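Mandelate racemase/muconate lactonizing enzyme family protein (Bradyrhizobium sp. ORS 278, PDB 3TOY) belongs to the mandelate racemase/muconate lactonizing enzyme family of the enolase superfamily, pairing an alpha-plus-beta N-terminal domain with a barrel domain that binds a metal ion. Local coordinates at residues P84-H87 with L88-I92; D105-K108 with A109-A112; S375-A378 with K379-T383. All blocks are in the same frame, centred on the assembly; numbering follows the deposited sequence.

Interaction 1 (P84-H87 with L88-I92); sequences PLVH and LVEDI. With NI (nickel (II) ion), chain G.
Leu-88 N reaches back to Pro-84 O at 2.9 Å, and Asp-91 N to His-87 O at 2.8 Å; between them Val-89 bonds to Leu-85 and Glu-90 to Val-86 in the same i to i+4 step, the regular ladder of helix 82-95. The buried side is tight. Leu-88, its CG beside its own backbone N (chi1 -75°), folds back along the helix until CG lies 3.3 Å from Pro-84 O, and CG2 of Val-89 comes equally close to Leu-85 O. Leu-85 and Val-89 press on Val-58 and Ile-60 of strand 50-64, while Leu-88 and Val-89 also meet helix 122-142, so the apolar face is wedged between the sheet and helix 122-142. The other side is looser and polar. Glu-90 lays its CG against Val-86 O and runs extended from there; its carboxylate passes Val-86 CG1 with OE1 at 4.3 Å and bonds through OE2 to Ala-34 N of strand 29-47. Asp-91 packs CB and CG over His-87 O, and its OD1 forms a salt bridge with Arg-94. The imidazole of His-87 swings outward, with chi1 at an unusual -96°, and NE2 binds the nickel ion at 2.3 Å. NE2 of His-87 of the second subunit supplies a further ligand, and water positions at 2.0 to 2.1 Å complete the shell, two of them so close together that they are probably alternatives. Around this bridge the two subunits also pack, Pro-84 against Leu-88 of the second subunit. Both ligating histidines being the same residue of two copies, the nickel joins the chains at their interface; coordination through NE2 requires that nitrogen to offer its lone pair, so a neutral ring protonated at ND1 is the probable form.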
loop_
_atom_site.group_PDB
_atom_site.type_symbol
_atom_site.label_atom_id
_atom_site.label_comp_id
_atom_site.label_asym_id
_atom_site.label_seq_id
_atom_site.Cartn_x
_atom_site.Cartn_y
_atom_site.Cartn_z
ATOM N N PRO A 84 5.438 -41.050 -20.299
ATOM C CA PRO A 84 6.331 -39.898 -20.135
ATOM C C PRO A 84 7.016 -39.897 -18.753
ATOM O O PRO A 84 8.240 -39.693 -18.668
ATOM C CB PRO A 84 5.391 -38.699 -20.280
ATOM C CG PRO A 84 4.224 -39.189 -21.023
ATOM C CD PRO A 84 4.084 -40.659 -20.716
ATOM N N LEU A 85 6.242 -40.139 -17.687
ATOM C CA LEU A 85 6.789 -40.127 -16.314
ATOM C C LEU A 85 7.804 -41.249 -16.116
ATOM O O LEU A 85 8.868 -41.051 -15.540
ATOM C CB LEU A 85 5.682 -40.240 -15.263
ATOM C CG LEU A 85 4.933 -38.924 -14.994
ATOM C CD1 LEU A 85 3.712 -39.155 -14.111
ATOM C CD2 LEU A 85 5.889 -37.929 -14.365
ATOM N N VAL A 86 7.488 -42.433 -16.632
ATOM C CA VAL A 86 8.440 -43.554 -16.539
ATOM C C VAL A 86 9.771 -43.200 -17.202
ATOM O O VAL A 86 10.842 -43.413 -16.623
ATOM C CB VAL A 86 7.836 -44.841 -17.166
ATOM C CG1 VAL A 86 8.928 -45.907 -17.365
ATOM C CG2 VAL A 86 6.704 -45.362 -16.285
ATOM N N HIS A 87 9.693 -42.651 -18.391
ATOM C CA HIS A 87 10.846 -42.201 -19.125
ATOM C C HIS A 87 11.653 -41.180 -18.358
ATOM O O HIS A 87 12.844 -41.279 -18.253
ATOM C CB HIS A 87 10.395 -41.483 -20.375
ATOM C CG HIS A 87 10.363 -42.318 -21.612
ATOM N ND1 HIS A 87 11.497 -42.656 -22.314
ATOM C CD2 HIS A 87 9.323 -42.807 -22.324
ATOM C CE1 HIS A 87 11.156 -43.365 -23.374
ATOM N NE2 HIS A 87 9.843 -43.461 -23.410
ATOM N N LEU A 88 10.971 -40.160 -17.866
ATOM C CA LEU A 88 11.667 -39.085 -17.169
ATOM C C LEU A 88 12.400 -39.594 -15.938
ATOM O O LEU A 88 13.569 -39.258 -15.712
ATOM C CB LEU A 88 10.680 -37.983 -16.788
ATOM C CG LEU A 88 10.290 -37.143 -18.003
ATOM C CD1 LEU A 88 9.061 -36.334 -17.648
ATOM C CD2 LEU A 88 11.445 -36.230 -18.466
ATOM N N VAL A 89 11.722 -40.410 -15.137
ATOM C CA VAL A 89 12.333 -40.933 -13.932
ATOM C C VAL A 89 13.569 -41.772 -14.295
ATOM O O VAL A 89 14.616 -41.660 -13.668
ATOM C CB VAL A 89 11.354 -41.794 -13.133
ATOM C CG1 VAL A 89 12.100 -42.526 -12.019
ATOM C CG2 VAL A 89 10.219 -40.927 -12.545
ATOM N N GLU A 90 13.436 -42.606 -15.324
ATOM C CA GLU A 90 14.532 -43.491 -15.703
ATOM C C GLU A 90 15.673 -42.716 -16.320
ATOM O O GLU A 90 16.843 -42.965 -15.994
ATOM C CB GLU A 90 14.031 -44.647 -16.593
ATOM C CG GLU A 90 13.201 -45.624 -15.763
ATOM C CD GLU A 90 12.965 -46.988 -16.413
ATOM O OE1 GLU A 90 13.034 -47.092 -17.663
ATOM O OE2 GLU A 90 12.690 -47.951 -15.652
ATOM N N ASP A 91 15.338 -41.747 -17.166
ATOM C CA ASP A 91 16.337 -40.894 -17.794
ATOM C C ASP A 91 17.112 -40.097 -16.744
ATOM O O ASP A 91 18.343 -40.068 -16.765
ATOM C CB ASP A 91 15.679 -39.944 -18.796
ATOM C CG ASP A 91 15.590 -40.536 -20.189
ATOM O OD1 ASP A 91 15.699 -41.774 -20.318
ATOM O OD2 ASP A 91 15.413 -39.764 -21.154
ATOM N N ILE A 92 16.393 -39.450 -15.829
ATOM C CA ILE A 92 17.043 -38.660 -14.778
ATOM C C ILE A 92 17.833 -39.577 -13.870
ATOM O O ILE A 92 18.982 -39.299 -13.529
ATOM C CB ILE A 92 15.999 -37.875 -13.950
ATOM C CG1 ILE A 92 15.217 -36.943 -14.870
ATOM C CG2 ILE A 92 16.678 -37.130 -12.801
ATOM C CD1 ILE A 92 14.028 -36.259 -14.200
HETATM NI NI NI G . 8.321 -44.092 -25.037
HETATM O O HOH W 1 8.116 -45.880 -26.190
HETATM O O HOH W 2 9.435 -43.235 -26.537
HETATM O O HOH W 3 7.192 -45.290 -23.656
HETATM O O HOH W 4 9.120 -45.889 -25.842
#

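Interaction 2 (D105-K108 with A109-A112); sequences DLMK and AMDA
Met-107 and Met-110 bring their methyl groups together one turn apart on helix 103-113, an amphipathic alpha-helix of the N-terminal domain. The apolar contact is between the two CE atoms, 4.2 Å apart. Met-110 sends CG beside its own backbone N (chi1 -79°) and then bends at its last torsion, which carries CE back along the helix to 3.6 Å from Leu-106 O and 3.9 Å from Met-107 CA. Both methionines rest on Val-127 of helix 122-142, and Leu-106 packs on Phe-134 of that same helix, so this face is the one turned to the protein interior.

The backbone bonds form a second group: Ala-109, Met-110, Asp-111 and Ala-112 each donate to the carbonyl four residues earlier, the shortest pairs being Met-110 N to Leu-106 O and Asp-111 N to Met-107 O, both 2.9 Å.

Charged groups make up the third. Asp-111 forms a salt bridge with Arg-115 one turn further on, and Asp-105 bonds through OD2 to Ser-153 of the third subunit, tying the helix to the assembly. Lys-108 looks outward on the exposed side, its chain bent at the third and fourth torsions. Next to it in the chain, the small Ala-109 sets its CB equally near two carbonyls, 3.6 Å from both Asp-105 O and Leu-106 O.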
loop_
_atom_site.group_PDB
_atom_site.type_symbol
_atom_site.label_atom_id
_atom_site.label_comp_id
_atom_site.label_asym_id
_atom_site.label_seq_id
_atom_site.Cartn_x
_atom_site.Cartn_y
_atom_site.Cartn_z
ATOM N N ASP A 105 21.674 -32.355 -1.686
ATOM C CA ASP A 105 22.612 -32.171 -2.788
ATOM C C ASP A 105 22.054 -32.652 -4.119
ATOM O O ASP A 105 22.324 -32.041 -5.168
ATOM C CB ASP A 105 23.915 -32.926 -2.505
ATOM C CG ASP A 105 24.662 -32.375 -1.334
ATOM O OD1 ASP A 105 24.261 -31.331 -0.745
ATOM O OD2 ASP A 105 25.678 -33.004 -1.002
ATOM N N LEU A 106 21.320 -33.771 -4.099
ATOM C CA LEU A 106 20.694 -34.304 -5.315
ATOM C C LEU A 106 19.604 -33.357 -5.825
ATOM O O LEU A 106 19.431 -33.158 -7.033
ATOM C CB LEU A 106 20.108 -35.706 -5.062
ATOM C CG LEU A 106 21.178 -36.799 -4.802
ATOM C CD1 LEU A 106 20.550 -38.047 -4.158
ATOM C CD2 LEU A 106 21.940 -37.137 -6.083
ATOM N N MET A 107 18.860 -32.774 -4.901
ATOM C CA MET A 107 17.819 -31.826 -5.305
ATOM C C MET A 107 18.467 -30.613 -5.967
ATOM O O MET A 107 17.997 -30.125 -6.985
ATOM C CB MET A 107 16.987 -31.392 -4.090
ATOM C CG MET A 107 15.878 -30.374 -4.449
ATOM S SD MET A 107 14.671 -31.034 -5.603
ATOM C CE MET A 107 13.985 -32.438 -4.688
ATOM N N LYS A 108 19.552 -30.110 -5.385
ATOM C CA LYS A 108 20.232 -28.965 -5.976
ATOM C C LYS A 108 20.739 -29.284 -7.392
ATOM O O LYS A 108 20.669 -28.444 -8.290
ATOM C CB LYS A 108 21.370 -28.507 -5.055
ATOM C CG LYS A 108 22.154 -27.313 -5.541
ATOM C CD LYS A 108 23.440 -27.154 -4.730
ATOM C CE LYS A 108 23.228 -26.329 -3.467
ATOM N NZ LYS A 108 23.435 -24.873 -3.742
ATOM N N ALA A 109 21.225 -30.507 -7.595
ATOM C CA ALA A 109 21.702 -30.937 -8.903
ATOM C C ALA A 109 20.569 -31.046 -9.922
ATOM O O ALA A 109 20.741 -30.678 -11.085
ATOM C CB ALA A 109 22.464 -32.290 -8.799
ATOM N N MET A 110 19.427 -31.574 -9.499
ATOM C CA MET A 110 18.258 -31.673 -10.383
ATOM C C MET A 110 17.736 -30.276 -10.700
ATOM O O MET A 110 17.262 -30.019 -11.805
ATOM C CB MET A 110 17.171 -32.554 -9.756
ATOM C CG MET A 110 17.461 -34.060 -9.910
ATOM S SD MET A 110 16.237 -35.181 -9.176
ATOM C CE MET A 110 16.218 -34.766 -7.401
ATOM N N ASP A 111 17.836 -29.366 -9.732
ATOM C CA ASP A 111 17.424 -27.983 -9.987
ATOM C C ASP A 111 18.244 -27.395 -11.135
ATOM O O ASP A 111 17.698 -26.854 -12.092
ATOM C CB ASP A 111 17.581 -27.119 -8.744
ATOM C CG ASP A 111 16.839 -25.794 -8.861
ATOM O OD1 ASP A 111 16.265 -25.524 -9.927
ATOM O OD2 ASP A 111 16.802 -25.042 -7.878
ATOM N N ALA A 112 19.563 -27.483 -11.029
ATOM C CA ALA A 112 20.443 -26.916 -12.053
ATOM C C ALA A 112 20.220 -27.594 -13.400
ATOM O O ALA A 112 20.276 -26.961 -14.451
ATOM C CB ALA A 112 21.888 -27.047 -11.641
#

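Interaction 3 (S375-A378 with K379-T383)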
loop_
_atom_site.group_PDB
_atom_site.type_symbol
_atom_site.label_atom_id
_atom_site.label_comp_id
_atom_site.label_asym_id
_atom_site.label_seq_id
_atom_site.Cartn_x
_atom_site.Cartn_y
_atom_site.Cartn_z
ATOM N N SER A 375 3.120 -59.445 -6.565
ATOM C CA SER A 375 2.114 -60.196 -7.300
ATOM C C SER A 375 1.017 -59.238 -7.778
ATOM O O SER A 375 0.513 -59.349 -8.893
ATOM C CB SER A 375 1.564 -61.375 -6.476
ATOM O OG SER A 375 0.589 -60.973 -5.530
ATOM N N ALA A 376 0.686 -58.259 -6.951
ATOM C CA ALA A 376 -0.305 -57.267 -7.339
ATOM C C ALA A 376 0.245 -56.309 -8.412
ATOM O O ALA A 376 -0.455 -55.975 -9.374
ATOM C CB ALA A 376 -0.815 -56.505 -6.109
ATOM N N VAL A 377 1.495 -55.892 -8.260
ATOM C CA VAL A 377 2.133 -55.067 -9.290
ATOM C C VAL A 377 2.075 -55.783 -10.640
ATOM O O VAL A 377 1.672 -55.203 -11.648
ATOM C CB VAL A 377 3.593 -54.693 -8.927
ATOM C CG1 VAL A 377 4.289 -54.033 -10.095
ATOM C CG2 VAL A 377 3.632 -53.778 -7.701
ATOM N N ALA A 378 2.453 -57.056 -10.662
ATOM C CA ALA A 378 2.367 -57.832 -11.894
ATOM C C ALA A 378 0.950 -57.803 -12.475
ATOM O O ALA A 378 0.759 -57.641 -13.675
ATOM C CB ALA A 378 2.818 -59.272 -11.646
ATOM N N LYS A 379 -0.045 -57.966 -11.612
ATOM C CA LYS A 379 -1.441 -57.972 -12.042
ATOM C C LYS A 379 -1.860 -56.648 -12.687
ATOM O O LYS A 379 -2.571 -56.630 -13.696
ATOM C CB LYS A 379 -2.339 -58.279 -10.840
ATOM C CG LYS A 379 -3.798 -58.553 -11.161
ATOM C CD LYS A 379 -4.533 -58.975 -9.891
ATOM C CE LYS A 379 -5.792 -59.775 -10.196
ATOM N NZ LYS A 379 -6.732 -59.038 -11.082
ATOM N N TYR A 380 -1.415 -55.535 -12.109
ATOM C CA TYR A 380 -1.898 -54.206 -12.545
ATOM C C TYR A 380 -0.935 -53.393 -13.413
ATOM O O TYR A 380 -1.279 -52.303 -13.877
ATOM C CB TYR A 380 -2.319 -53.384 -11.335
ATOM C CG TYR A 380 -3.394 -54.064 -10.544
ATOM C CD1 TYR A 380 -4.590 -54.438 -11.150
ATOM C CD2 TYR A 380 -3.220 -54.345 -9.194
ATOM C CE1 TYR A 380 -5.581 -55.073 -10.432
ATOM C CE2 TYR A 380 -4.217 -54.973 -8.463
ATOM C CZ TYR A 380 -5.387 -55.339 -9.094
ATOM O OH TYR A 380 -6.376 -55.966 -8.388
ATOM N N GLN A 381 0.258 -53.924 -13.649
ATOM C CA GLN A 381 1.225 -53.231 -14.480
ATOM C C GLN A 381 0.718 -53.026 -15.895
ATOM O O GLN A 381 0.059 -53.903 -16.467
ATOM C CB GLN A 381 2.549 -53.991 -14.499
ATOM C CG GLN A 381 3.641 -53.333 -15.289
ATOM C CD GLN A 381 5.005 -53.947 -14.986
ATOM O OE1 GLN A 381 5.092 -55.020 -14.374
ATOM N NE2 GLN A 381 6.071 -53.283 -15.426
ATOM N N VAL A 382 0.999 -51.849 -16.451
ATOM C CA VAL A 382 0.721 -51.570 -17.851
ATOM C C VAL A 382 2.021 -51.161 -18.512
ATOM O O VAL A 382 2.890 -50.559 -17.880
ATOM C CB VAL A 382 -0.312 -50.446 -18.036
ATOM C CG1 VAL A 382 -1.655 -50.864 -17.463
ATOM C CG2 VAL A 382 0.185 -49.155 -17.403
ATOM N N THR A 383 2.179 -51.510 -19.778
ATOM C CA THR A 383 3.430 -51.208 -20.464
ATOM C C THR A 383 3.180 -50.679 -21.869
ATOM O O THR A 383 2.073 -50.805 -22.408
ATOM C CB THR A 383 4.355 -52.439 -20.537
ATOM O OG1 THR A 383 3.706 -53.480 -21.282
ATOM C CG2 THR A 383 4.695 -52.946 -19.133
ATOM O OXT THR A 383 4.089 -50.115 -22.484
#
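The phenol ring of Tyr-380 has CG of Lys-379 on one face, 4.0 Å above its plane and displaced toward the rim. The carbonyl O of Ala-376, one turn earlier, approaches the ring obliquely and lies 3.2 Å from CD2. A separate apolar contact puts Ala-376 CB 4.4 Å from Tyr-380 CE2. The ring owes this place to chi1 of -58°, which sets CG beside the backbone N and turns the aromatic group back along the helix over the preceding turn. Beyond the segments it packs on Ile-349 and on Pro-40 of strand 29-47. The other flat group, the Gln-381 carboxamide, has OE1 4.5 Å from Val-377 CG1, a loose contact; that valine is buried against Ile-349 and Trp-372.

The backbone bonds weaken as the helix ends. Lys-379 N bonds to Ser-375 O, and Tyr-380 N to Ala-376 O at 2.9 Å, both in the regular i to i+4 pattern. The next carbonyl, Val-377 O, is shared: Tyr-380 N reaches it at 3.1 Å and Gln-381 N at 2.8 Å, yet both bonds are weak because the N-H groups point past it, at 124° and 128°. Lys-379 leaves its ammonium group on the exposed side, while its CB packs on Ala-376 O. At the start of this stretch Ser-375 OG bonds to Asn-373. Gln-381 is the first residue to leave helical geometry. The backbones of Tyr-380, at the helix end, and Val-382, beyond it, bond to Ile-38 and Ala-36 of strand 29-47. A short terminal helix thus runs into a short, weakly bonded strand, outermost in the sheet of this chain, which returns the C-terminal end to the antiparallel sheet of the N-terminal domain, as in the two-domain fold of the enolase superfamily.

Overall arrangement
From the N terminus, strands 29-47, 50-64 and 69-75 build the antiparallel sheet; helix 82-95, carrying interaction 1, follows, then helix 103-113 with interaction 2. Each contact closes just one or two helical turns, and the three lie in series, neither nested nor crossed. Interactions 1 and 2 touch where Ile-92 CG2 meets Met-110 SD at 4.1 Å, and both helices pack on helix 122-142. After the barrel domain, interaction 3 brings residues 381-382 back beside strand 29-47, which also borders helix 82-95. It stays about 7 Å from interaction 1 and about 22 Å from interaction 2, nearest atoms.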